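Local structure of glycoside hydrolase family 81 (Clostridium thermocellum, 6FOP) at residues K695-F698 against K702-T705; Y673-K678 against R682-Y687; L163-N168 against Y172-P177. The protein probably hydrolyses beta-1,3-glucans such as laminarin as part of the cellulosome, the crystallised form being a point mutant. One frame throughout, in Å; residues are numbered along the deposited sequence.

Contact 1: residues K695-F698 against K702-T705; sequences KVTF and KVMT
V696 and M704 face each other as the hydrogen-bonded pair of a short antiparallel beta hairpin, a two-stranded ribbon near the C-terminus of the chain. Three backbone bonds hold it. V696 N gives its hydrogen to M704 O at 2.8 Å, almost perfectly straight at 179°, and M704 N returns a bond to V696 O. Beyond the end of the regular strand the ladder gains one more rung, F698 N to K702 O at 2.8 Å, where the chain is about to turn. Weaker CA-H...O contacts fill the spaces between these bonds, among them V703 CA to V696 O at 3.3 Å.

The strand side chains divide between the two faces. On the face of K695, T697, V703 and T705, which is largely exposed, K695 slants across V703, and its CG meets V703 CG1 at 3.8 Å. The face of V696 and M704 is buried against strands 681-688 and 710-715. Past the strand ends, K702 lies alongside F698, K702 CB to F698 CD1 3.8 Å, before a bend at chi2 (70°) turns its chain aside; its ammonium group is hydrogen-bonded to S714 and G716.

A Met-aromatic contact completes the set. M704 SD approaches the F698 ring obliquely, 3.9 Å from CE1, while K702 O lies in the ring plane at its edge, 3.4 Å from CD1.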
ATOM      1  N   LYS A 695       0.173  23.263  23.886  1.00 20.35           N
ATOM      2  CA  LYS A 695      -1.080  22.983  24.553  1.00 20.04           C
ATOM      3  C   LYS A 695      -1.851  22.034  23.654  1.00 20.06           C
ATOM      4  O   LYS A 695      -2.150  22.384  22.504  1.00 20.34           O
ATOM      5  CB  LYS A 695      -1.898  24.247  24.772  1.00 22.69           C
ATOM      6  CG  LYS A 695      -3.224  23.989  25.466  1.00 25.29           C
ATOM      7  CD  LYS A 695      -4.130  25.215  25.421  1.00 32.84           C
ATOM      8  CE  LYS A 695      -4.000  26.070  26.646  1.00 40.10           C
ATOM      9  NZ  LYS A 695      -5.105  27.074  26.634  1.00 46.25           N
ATOM     10  N   VAL A 696      -2.149  20.849  24.173  1.00 17.73           N
ATOM     11  CA  VAL A 696      -2.855  19.788  23.427  1.00 16.48           C
ATOM     12  C   VAL A 696      -4.225  19.612  24.036  1.00 16.69           C
ATOM     13  O   VAL A 696      -4.365  19.392  25.251  1.00 17.49           O
ATOM     14  CB  VAL A 696      -2.068  18.465  23.438  1.00 16.40           C
ATOM     15  CG1 VAL A 696      -2.854  17.386  22.683  1.00 16.98           C
ATOM     16  CG2 VAL A 696      -0.672  18.679  22.860  1.00 17.93           C
ATOM     17  N   THR A 697      -5.236  19.692  23.172  1.00 16.17           N
ATOM     18  CA  THR A 697      -6.623  19.562  23.563  1.00 16.03           C
ATOM     19  C   THR A 697      -7.225  18.347  22.901  1.00 15.85           C
ATOM     20  O   THR A 697      -7.083  18.171  21.692  1.00 16.58           O
ATOM     21  CB  THR A 697      -7.425  20.832  23.198  1.00 17.31           C
ATOM     22  OG1 THR A 697      -6.793  21.977  23.797  1.00 18.55           O
ATOM     23  CG2 THR A 697      -8.858  20.742  23.681  1.00 18.30           C
ATOM     24  N   PHE A 698      -7.886  17.508  23.696  1.00 14.26           N
ATOM     25  CA  PHE A 698      -8.551  16.290  23.228  1.00 14.96           C
ATOM     26  C   PHE A 698     -10.037  16.550  23.042  1.00 15.19           C
ATOM     27  O   PHE A 698     -10.614  17.462  23.645  1.00 16.34           O
ATOM     28  CB  PHE A 698      -8.328  15.128  24.209  1.00 15.48           C
ATOM     29  CG  PHE A 698      -6.880  14.690  24.306  1.00 15.16           C
ATOM     30  CD1 PHE A 698      -5.965  15.399  25.104  1.00 16.00           C
ATOM     31  CD2 PHE A 698      -6.427  13.574  23.639  1.00 14.84           C
ATOM     32  CE1 PHE A 698      -4.642  15.016  25.172  1.00 16.09           C
ATOM     33  CE2 PHE A 698      -5.113  13.169  23.722  1.00 15.19           C
ATOM     34  CZ  PHE A 698      -4.215  13.913  24.489  1.00 15.81           C
ATOM     35  N   LYS A 702     -10.064  17.014  27.605  1.00 16.90           N
ATOM     36  CA  LYS A 702      -8.776  16.944  28.294  1.00 16.93           C
ATOM     37  C   LYS A 702      -7.820  17.959  27.674  1.00 17.17           C
ATOM     38  O   LYS A 702      -7.719  18.042  26.444  1.00 17.18           O
ATOM     39  CB  LYS A 702      -8.199  15.527  28.189  1.00 17.35           C
ATOM     40  CG  LYS A 702      -6.886  15.319  28.920  1.00 17.57           C
ATOM     41  CD  LYS A 702      -7.030  15.335  30.437  1.00 19.31           C
ATOM     42  CE  LYS A 702      -5.702  15.011  31.093  1.00 20.32           C
ATOM     43  NZ  LYS A 702      -5.866  14.942  32.565  1.00 20.74           N
ATOM     44  N   VAL A 703      -7.098  18.687  28.518  1.00 17.23           N
ATOM     45  CA  VAL A 703      -6.068  19.625  28.081  1.00 19.31           C
ATOM     46  C   VAL A 703      -4.763  19.291  28.793  1.00 18.13           C
ATOM     47  O   VAL A 703      -4.741  19.127  30.030  1.00 20.10           O
ATOM     48  CB  VAL A 703      -6.435  21.101  28.382  1.00 20.50           C
ATOM     49  CG1 VAL A 703      -5.325  22.046  27.943  1.00 22.20           C
ATOM     50  CG2 VAL A 703      -7.730  21.479  27.682  1.00 20.35           C
ATOM     51  N   MET A 704      -3.682  19.173  28.020  1.00 17.83           N
ATOM     52  CA  MET A 704      -2.334  18.982  28.567  1.00 18.50           C
ATOM     53  C   MET A 704      -1.380  20.000  27.986  1.00 18.59           C
ATOM     54  O   MET A 704      -1.428  20.302  26.792  1.00 20.54           O
ATOM     55  CB  MET A 704      -1.819  17.585  28.219  1.00 19.45           C
ATOM     56  CG  MET A 704      -2.596  16.455  28.872  1.00 20.27           C
ATOM     57  SD  MET A 704      -2.211  14.810  28.226  1.00 20.19           S
ATOM     58  CE  MET A 704      -0.467  14.691  28.626  1.00 21.33           C
ATOM     59  N   THR A 705      -0.513  20.549  28.833  1.00 19.97           N
ATOM     60  CA  THR A 705       0.576  21.362  28.370  1.00 22.07           C
ATOM     61  C   THR A 705       1.839  20.513  28.467  1.00 20.27           C
ATOM     62  O   THR A 705       2.120  19.943  29.514  1.00 25.24           O
ATOM     63  CB  THR A 705       0.707  22.664  29.177  1.00 26.91           C
ATOM     64  OG1 THR A 705      -0.503  23.410  29.037  1.00 29.78           O
ATOM     65  CG2 THR A 705       1.879  23.493  28.659  1.00 30.39           C
TER

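Contact 2: residues Y673-K678 against R682-Y687; sequences YSVFNK and RTYVVY
V675 stands beside Y684 in a non-hydrogen-bonded pair of this antiparallel hairpin, its two methyls spread like a fork. CG2 approaches the tyrosine ring obliquely, 4.0 Å from Y684 CD2, while CG1, placed anti to the backbone N (chi1 -175°), meets the aliphatic part of R682, 4.0 Å from CD. The valine thus fills the notch between two long neighbours. Farther along the same face, Y673 offers just its CB to V686 CG2, and its ring swings away from the opposite strand.

On the other face the prominent bump is F676. Its ring leans obliquely across V685, CE1 to CG2 3.7 Å, with T683 O in the ring plane at its edge; L656 and L659 of helix 646-659 pack against the same phenylalanine. Beneath these side chains run two pairs of backbone bonds, S674 with V685 and F676 with T683, each N-to-O distance 2.9 Å.

At the polar end, the N677 amide and R682 guanidinium planes stand 89° apart, with ND2 and NE 4.1 Å from each other. Both atoms bind D663 OD2, and R682 NH1 forms a salt bridge with D700 OD2, which is also hydrogen-bonded to Y684 OH. Two carboxylates therefore probably offset the arginine's charge and limit its swing.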
ATOM      1  N   TYR A 673       0.302  11.451  19.675  1.00 14.01           N
ATOM      2  CA  TYR A 673      -0.478  11.192  20.869  1.00 14.25           C
ATOM      3  C   TYR A 673      -1.071   9.796  20.794  1.00 13.63           C
ATOM      4  O   TYR A 673      -1.084   9.176  19.731  1.00 14.25           O
ATOM      5  CB  TYR A 673      -1.596  12.215  21.062  1.00 13.90           C
ATOM      6  CG  TYR A 673      -2.734  12.109  20.057  1.00 15.05           C
ATOM      7  CD1 TYR A 673      -2.648  12.713  18.801  1.00 14.72           C
ATOM      8  CD2 TYR A 673      -3.906  11.455  20.393  1.00 15.24           C
ATOM      9  CE1 TYR A 673      -3.709  12.626  17.895  1.00 15.87           C
ATOM     10  CE2 TYR A 673      -4.966  11.366  19.517  1.00 15.55           C
ATOM     11  CZ  TYR A 673      -4.880  11.972  18.278  1.00 14.48           C
ATOM     12  OH  TYR A 673      -5.981  11.887  17.454  1.00 17.07           O
ATOM     13  N   SER A 674      -1.559   9.321  21.931  1.00 13.66           N
ATOM     14  CA  SER A 674      -2.485   8.177  21.983  1.00 14.25           C
ATOM     15  C   SER A 674      -3.286   8.248  23.277  1.00 15.20           C
ATOM     16  O   SER A 674      -2.800   8.784  24.300  1.00 15.88           O
ATOM     17  CB  SER A 674      -1.794   6.814  21.831  1.00 15.58           C
ATOM     18  OG  SER A 674      -1.306   6.618  20.512  1.00 17.77           O
ATOM     19  N   VAL A 675      -4.484   7.687  23.240  1.00 14.14           N
ATOM     20  CA  VAL A 675      -5.359   7.614  24.395  1.00 15.11           C
ATOM     21  C   VAL A 675      -5.649   6.164  24.699  1.00 14.27           C
ATOM     22  O   VAL A 675      -5.889   5.357  23.794  1.00 15.88           O
ATOM     23  CB  VAL A 675      -6.683   8.370  24.176  1.00 16.26           C
ATOM     24  CG1 VAL A 675      -7.536   8.384  25.445  1.00 18.02           C
ATOM     25  CG2 VAL A 675      -6.393   9.802  23.707  1.00 16.84           C
ATOM     26  N   PHE A 676      -5.593   5.839  25.985  1.00 14.43           N
ATOM     27  CA  PHE A 676      -5.810   4.493  26.500  1.00 15.39           C
ATOM     28  C   PHE A 676      -6.963   4.528  27.503  1.00 16.20           C
ATOM     29  O   PHE A 676      -7.203   5.563  28.143  1.00 17.74           O
ATOM     30  CB  PHE A 676      -4.530   3.981  27.175  1.00 15.25           C
ATOM     31  CG  PHE A 676      -3.321   3.988  26.283  1.00 14.55           C
ATOM     32  CD1 PHE A 676      -2.574   5.143  26.092  1.00 14.71           C
ATOM     33  CD2 PHE A 676      -2.954   2.845  25.586  1.00 15.65           C
ATOM     34  CE1 PHE A 676      -1.480   5.150  25.243  1.00 15.18           C
ATOM     35  CE2 PHE A 676      -1.864   2.851  24.731  1.00 15.72           C
ATOM     36  CZ  PHE A 676      -1.126   4.004  24.563  1.00 16.06           C
ATOM     37  N   ASN A 677      -7.662   3.398  27.652  1.00 15.73           N
ATOM     38  CA  ASN A 677      -8.853   3.325  28.492  1.00 16.77           C
ATOM     39  C   ASN A 677      -8.818   2.012  29.253  1.00 17.42           C
ATOM     40  O   ASN A 677      -8.873   0.942  28.636  1.00 17.97           O
ATOM     41  CB  ASN A 677     -10.091   3.417  27.602  1.00 18.27           C
ATOM     42  CG  ASN A 677     -11.380   3.518  28.372  1.00 19.35           C
ATOM     43  OD1 ASN A 677     -11.514   2.974  29.457  1.00 21.98           O
ATOM     44  ND2 ASN A 677     -12.363   4.195  27.778  1.00 21.89           N
ATOM     45  N   LYS A 678      -8.685   2.101  30.578  0.57 17.74           N
ATOM     46  CA  LYS A 678      -8.713   0.936  31.471  0.57 19.32           C
ATOM     47  C   LYS A 678      -9.947   1.068  32.334  0.57 21.71           C
ATOM     48  O   LYS A 678     -10.024   1.966  33.163  0.57 21.19           O
ATOM     49  CB  LYS A 678      -7.447   0.876  32.342  0.57 19.07           C
ATOM     50  CG  LYS A 678      -7.318  -0.433  33.113  0.57 19.90           C
ATOM     51  CD  LYS A 678      -6.078  -0.440  33.975  0.57 20.64           C
ATOM     52  CE  LYS A 678      -6.023  -1.676  34.859  0.57 20.93           C
ATOM     53  NZ  LYS A 678      -5.839  -2.939  34.084  0.57 20.55           N
ATOM     54  N   ARG A 682      -9.418   7.032  31.441  1.00 18.44           N
ATOM     55  CA  ARG A 682      -8.542   7.351  30.316  1.00 17.90           C
ATOM     56  C   ARG A 682      -7.180   7.845  30.764  1.00 16.58           C
ATOM     57  O   ARG A 682      -7.071   8.610  31.723  1.00 17.61           O
ATOM     58  CB  ARG A 682      -9.183   8.390  29.395  1.00 18.61           C
ATOM     59  CG  ARG A 682     -10.263   7.796  28.533  1.00 19.72           C
ATOM     60  CD  ARG A 682     -10.902   8.832  27.634  1.00 19.77           C
ATOM     61  NE  ARG A 682     -11.860   8.146  26.778  1.00 21.38           N
ATOM     62  CZ  ARG A 682     -12.906   8.696  26.184  1.00 21.66           C
ATOM     63  NH1 ARG A 682     -13.183   9.993  26.325  1.00 22.00           N
ATOM     64  NH2 ARG A 682     -13.691   7.912  25.446  1.00 22.87           N
ATOM     65  N   THR A 683      -6.149   7.390  30.060  1.00 14.94           N
ATOM     66  CA  THR A 683      -4.806   7.937  30.177  1.00 15.82           C
ATOM     67  C   THR A 683      -4.419   8.512  28.813  1.00 15.44           C
ATOM     68  O   THR A 683      -4.604   7.871  27.757  1.00 17.50           O
ATOM     69  CB  THR A 683      -3.776   6.899  30.667  1.00 17.01           C
ATOM     70  OG1 THR A 683      -4.159   6.446  31.966  1.00 18.36           O
ATOM     71  CG2 THR A 683      -2.397   7.503  30.738  1.00 17.99           C
ATOM     72  N   TYR A 684      -3.899   9.724  28.847  1.00 15.12           N
ATOM     73  CA  TYR A 684      -3.575  10.496  27.664  1.00 15.13           C
ATOM     74  C   TYR A 684      -2.064  10.615  27.578  1.00 15.17           C
ATOM     75  O   TYR A 684      -1.416  10.990  28.573  1.00 16.14           O
ATOM     76  CB  TYR A 684      -4.202  11.877  27.805  1.00 15.57           C
ATOM     77  CG  TYR A 684      -5.688  11.881  28.065  1.00 15.80           C
ATOM     78  CD1 TYR A 684      -6.196  11.694  29.334  1.00 16.88           C
ATOM     79  CD2 TYR A 684      -6.594  12.095  27.030  1.00 16.58           C
ATOM     80  CE1 TYR A 684      -7.546  11.694  29.589  1.00 18.15           C
ATOM     81  CE2 TYR A 684      -7.961  12.102  27.275  1.00 16.84           C
ATOM     82  CZ  TYR A 684      -8.433  11.893  28.552  1.00 17.64           C
ATOM     83  OH  TYR A 684      -9.773  11.913  28.821  1.00 20.62           O
ATOM     84  N   VAL A 685      -1.490  10.300  26.429  1.00 15.09           N
ATOM     85  CA  VAL A 685      -0.051  10.341  26.226  1.00 14.98           C
ATOM     86  C   VAL A 685       0.231  11.228  25.030  1.00 14.20           C
ATOM     87  O   VAL A 685      -0.385  11.054  23.969  1.00 15.66           O
ATOM     88  CB  VAL A 685       0.550   8.955  25.979  1.00 15.75           C
ATOM     89  CG1 VAL A 685       2.069   9.037  25.875  1.00 16.39           C
ATOM     90  CG2 VAL A 685       0.088   7.983  27.079  1.00 16.09           C
ATOM     91  N   VAL A 686       1.116  12.184  25.189  1.00 14.70           N
ATOM     92  CA  VAL A 686       1.524  13.084  24.107  1.00 15.08           C
ATOM     93  C   VAL A 686       3.046  13.105  24.009  1.00 16.02           C
ATOM     94  O   VAL A 686       3.737  13.141  25.033  1.00 16.40           O
ATOM     95  CB  VAL A 686       1.049  14.516  24.389  1.00 16.65           C
ATOM     96  CG1 VAL A 686       1.581  15.506  23.364  1.00 18.71           C
ATOM     97  CG2 VAL A 686      -0.461  14.563  24.447  1.00 17.51           C
ATOM     98  N   TYR A 687       3.580  13.174  22.791  1.00 14.63           N
ATOM     99  CA  TYR A 687       4.972  13.499  22.593  1.00 16.50           C
ATOM    100  C   TYR A 687       5.053  14.825  21.859  1.00 14.78           C
ATOM    101  O   TYR A 687       4.429  15.005  20.802  1.00 15.77           O
ATOM    102  CB  TYR A 687       5.762  12.421  21.832  1.00 15.91           C
ATOM    103  CG  TYR A 687       7.237  12.760  21.877  1.00 16.55           C
ATOM    104  CD1 TYR A 687       7.974  12.543  23.035  1.00 17.62           C
ATOM    105  CD2 TYR A 687       7.875  13.408  20.840  1.00 15.94           C
ATOM    106  CE1 TYR A 687       9.290  12.928  23.129  1.00 19.08           C
ATOM    107  CE2 TYR A 687       9.210  13.794  20.938  1.00 17.69           C
ATOM    108  CZ  TYR A 687       9.915  13.543  22.090  1.00 18.96           C
ATOM    109  OH  TYR A 687      11.232  13.927  22.213  1.00 22.34           O
TER

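Contact 3: residues L163-N168 against Y172-P177; sequences LGVTIN and YGLFAP
V165 and Y172 form a hydrogen-bonded pair whose side chains cross on one face of an antiparallel hairpin. The valine's chi1 of -57° sets CG2 between the backbone N and the carbonyl carbon, which brings that methyl to 3.9 Å from Y172 CB. CG1 points instead to the leucine farther along, 4.2 Å from L174 CD1. I167 likewise holds its CG2 between N and carbonyl carbon while CG1 runs anti to N (chi1 -168°); the methyl approaches the tyrosine ring obliquely, 4.0 Å from CE2. At the far end L163 and L174 bring their CD1 methyls to 4.3 Å, and W182 packs against both leucines. The hydroxyl of Y172 is hydrogen-bonded to D88 OD2, and F89 meets the tyrosine ring edge-to-face.

On the reverse face the facing pair is G164 and G173, without side chains. The F175 ring folds back along its own strand, and G173 C lies 3.7 Å above one face of it, offset toward the rim.

Four backbone bonds join the strands, the straightest being V165 N to Y172 O at 2.9 Å and 175°. Neighbouring strands 152-155 and 200-206 bond to the outer edges, making this a beta hairpin built into a larger antiparallel sheet of the N-terminal beta-rich part of the enzyme.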
ATOM      1  N   LEU A 163     -23.523  -1.133 -28.978  1.00 18.19           N
ATOM      2  CA  LEU A 163     -24.134  -2.442 -28.794  1.00 18.09           C
ATOM      3  C   LEU A 163     -24.127  -2.770 -27.328  1.00 19.20           C
ATOM      4  O   LEU A 163     -23.181  -2.405 -26.615  1.00 19.67           O
ATOM      5  CB  LEU A 163     -23.366  -3.551 -29.536  1.00 19.05           C
ATOM      6  CG  LEU A 163     -23.181  -3.388 -31.042  1.00 20.01           C
ATOM      7  CD1 LEU A 163     -22.327  -4.524 -31.576  1.00 20.81           C
ATOM      8  CD2 LEU A 163     -24.511  -3.333 -31.789  1.00 22.11           C
ATOM      9  N   GLY A 164     -25.193  -3.404 -26.886  1.00 18.73           N
ATOM     10  CA  GLY A 164     -25.232  -4.030 -25.573  1.00 18.86           C
ATOM     11  C   GLY A 164     -25.097  -5.523 -25.765  1.00 18.57           C
ATOM     12  O   GLY A 164     -25.888  -6.117 -26.509  1.00 19.76           O
ATOM     13  N   VAL A 165     -24.073  -6.116 -25.153  1.00 18.68           N
ATOM     14  CA  VAL A 165     -23.779  -7.519 -25.330  1.00 17.47           C
ATOM     15  C   VAL A 165     -23.653  -8.221 -23.990  1.00 18.33           C
ATOM     16  O   VAL A 165     -23.380  -7.597 -22.961  1.00 19.41           O
ATOM     17  CB  VAL A 165     -22.523  -7.764 -26.199  1.00 19.05           C
ATOM     18  CG1 VAL A 165     -22.695  -7.078 -27.562  1.00 20.10           C
ATOM     19  CG2 VAL A 165     -21.246  -7.283 -25.524  1.00 20.12           C
ATOM     20  N   THR A 166     -23.835  -9.533 -24.009  1.00 18.37           N
ATOM     21  CA  THR A 166     -23.657 -10.370 -22.834  1.00 18.57           C
ATOM     22  C   THR A 166     -22.790 -11.534 -23.253  1.00 19.02           C
ATOM     23  O   THR A 166     -23.100 -12.202 -24.237  1.00 21.35           O
ATOM     24  CB  THR A 166     -24.983 -10.866 -22.270  1.00 18.72           C
ATOM     25  OG1 THR A 166     -25.911  -9.765 -22.148  1.00 21.05           O
ATOM     26  CG2 THR A 166     -24.770 -11.523 -20.886  1.00 20.02           C
ATOM     27  N   ILE A 167     -21.696 -11.761 -22.514  1.00 18.87           N
ATOM     28  CA  ILE A 167     -20.777 -12.872 -22.753  1.00 20.22           C
ATOM     29  C   ILE A 167     -20.347 -13.436 -21.415  1.00 19.43           C
ATOM     30  O   ILE A 167     -20.014 -12.658 -20.529  1.00 18.68           O
ATOM     31  CB  ILE A 167     -19.584 -12.446 -23.630  1.00 23.05           C
ATOM     32  CG1 ILE A 167     -18.781 -13.650 -24.113  1.00 25.69           C
ATOM     33  CG2 ILE A 167     -18.680 -11.432 -22.955  1.00 22.87           C
ATOM     34  CD1 ILE A 167     -19.455 -14.393 -25.234  1.00 27.38           C
ATOM     35  N   ASN A 168     -20.334 -14.757 -21.254  1.00 20.66           N
ATOM     36  CA  ASN A 168     -19.996 -15.368 -19.965  1.00 20.09           C
ATOM     37  C   ASN A 168     -20.836 -14.819 -18.799  1.00 20.57           C
ATOM     38  O   ASN A 168     -20.354 -14.719 -17.669  1.00 21.60           O
ATOM     39  CB  ASN A 168     -18.480 -15.196 -19.676  1.00 20.07           C
ATOM     40  CG  ASN A 168     -17.609 -15.917 -20.693  1.00 21.57           C
ATOM     41  OD1 ASN A 168     -17.998 -16.969 -21.203  1.00 24.91           O
ATOM     42  ND2 ASN A 168     -16.443 -15.364 -21.002  1.00 22.98           N
ATOM     43  N   TYR A 172     -21.837  -6.037 -21.232  1.00 16.18           N
ATOM     44  CA  TYR A 172     -20.964  -4.964 -21.670  1.00 16.27           C
ATOM     45  C   TYR A 172     -21.661  -4.042 -22.645  1.00 16.21           C
ATOM     46  O   TYR A 172     -22.526  -4.457 -23.414  1.00 17.64           O
ATOM     47  CB  TYR A 172     -19.728  -5.502 -22.382  1.00 16.53           C
ATOM     48  CG  TYR A 172     -18.740  -6.236 -21.529  1.00 16.56           C
ATOM     49  CD1 TYR A 172     -17.729  -5.552 -20.888  1.00 16.87           C
ATOM     50  CD2 TYR A 172     -18.802  -7.623 -21.399  1.00 17.82           C
ATOM     51  CE1 TYR A 172     -16.778  -6.233 -20.156  1.00 18.02           C
ATOM     52  CE2 TYR A 172     -17.873  -8.319 -20.640  1.00 18.08           C
ATOM     53  CZ  TYR A 172     -16.862  -7.612 -20.020  1.00 18.46           C
ATOM     54  OH  TYR A 172     -15.934  -8.285 -19.254  1.00 18.30           O
ATOM     55  N   GLY A 173     -21.211  -2.789 -22.635  1.00 15.27           N
ATOM     56  CA  GLY A 173     -21.511  -1.834 -23.684  1.00 14.91           C
ATOM     57  C   GLY A 173     -20.290  -1.683 -24.564  1.00 16.64           C
ATOM     58  O   GLY A 173     -19.169  -1.605 -24.058  1.00 15.38           O
ATOM     59  N   LEU A 174     -20.523  -1.630 -25.885  1.00 16.55           N
ATOM     60  CA  LEU A 174     -19.480  -1.348 -26.882  1.00 15.61           C
ATOM     61  C   LEU A 174     -19.857  -0.042 -27.533  1.00 15.07           C
ATOM     62  O   LEU A 174     -20.934   0.058 -28.129  1.00 16.94           O
ATOM     63  CB  LEU A 174     -19.382  -2.460 -27.910  1.00 16.99           C
ATOM     64  CG  LEU A 174     -19.286  -3.892 -27.419  1.00 18.49           C
ATOM     65  CD1 LEU A 174     -19.281  -4.835 -28.602  1.00 20.54           C
ATOM     66  CD2 LEU A 174     -18.048  -4.103 -26.550  1.00 19.66           C
ATOM     67  N   PHE A 175     -19.009   0.972 -27.362  1.00 14.52           N
ATOM     68  CA  PHE A 175     -19.363   2.360 -27.721  1.00 15.14           C
ATOM     69  C   PHE A 175     -18.484   2.889 -28.822  1.00 15.26           C
ATOM     70  O   PHE A 175     -17.284   3.126 -28.631  1.00 15.26           O
ATOM     71  CB  PHE A 175     -19.252   3.268 -26.490  1.00 14.82           C
ATOM     72  CG  PHE A 175     -20.057   2.767 -25.325  1.00 14.49           C
ATOM     73  CD1 PHE A 175     -21.443   2.901 -25.301  1.00 15.72           C
ATOM     74  CD2 PHE A 175     -19.433   2.173 -24.218  1.00 15.13           C
ATOM     75  CE1 PHE A 175     -22.189   2.425 -24.220  1.00 16.70           C
ATOM     76  CE2 PHE A 175     -20.178   1.687 -23.140  1.00 15.78           C
ATOM     77  CZ  PHE A 175     -21.556   1.837 -23.122  1.00 15.52           C
ATOM     78  N   ALA A 176     -19.083   3.052 -30.001  1.00 15.90           N
ATOM     79  CA  ALA A 176     -18.378   3.520 -31.197  1.00 15.80           C
ATOM     80  C   ALA A 176     -18.674   4.982 -31.487  1.00 16.04           C
ATOM     81  O   ALA A 176     -19.653   5.535 -30.992  1.00 15.13           O
ATOM     82  CB  ALA A 176     -18.766   2.660 -32.375  1.00 17.92           C
ATOM     83  N   PRO A 177     -17.831   5.613 -32.306  1.00 14.87           N
ATOM     84  CA  PRO A 177     -18.167   6.964 -32.751  1.00 15.93           C
ATOM     85  C   PRO A 177     -19.472   7.033 -33.531  1.00 15.80           C
ATOM     86  O   PRO A 177     -19.854   6.054 -34.224  1.00 16.22           O
ATOM     87  CB  PRO A 177     -17.001   7.326 -33.674  1.00 15.59           C
ATOM     88  CG  PRO A 177     -15.863   6.448 -33.259  1.00 14.62           C
ATOM     89  CD  PRO A 177     -16.540   5.157 -32.850  1.00 14.60           C
TER

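All three contacts are antiparallel hairpins whose segments lie close in sequence, yet their settings differ. Contacts 1 and 2 follow one another along the chain, with centres 11 Å apart, and pack directly: M704 SD lies 3.6 Å from Y684 CB, and F698 CE2 is 3.6 Å from V675 CG2. The rings of F698 and Y684 also meet edge-to-face, packing the two hairpins together near the C-terminus. Beside contact 1, the T697 side chain is about 4 Å from a bound 2-methyl-2,4-pentanediol, probably from the crystallisation liquor. Contact 3 is on the opposite side of the chain's centre, 59 Å from contact 1 and 56 Å from contact 2, centre to centre; its I167 side chain is about 8 Å from a magnesium ion, too far to be a ligand.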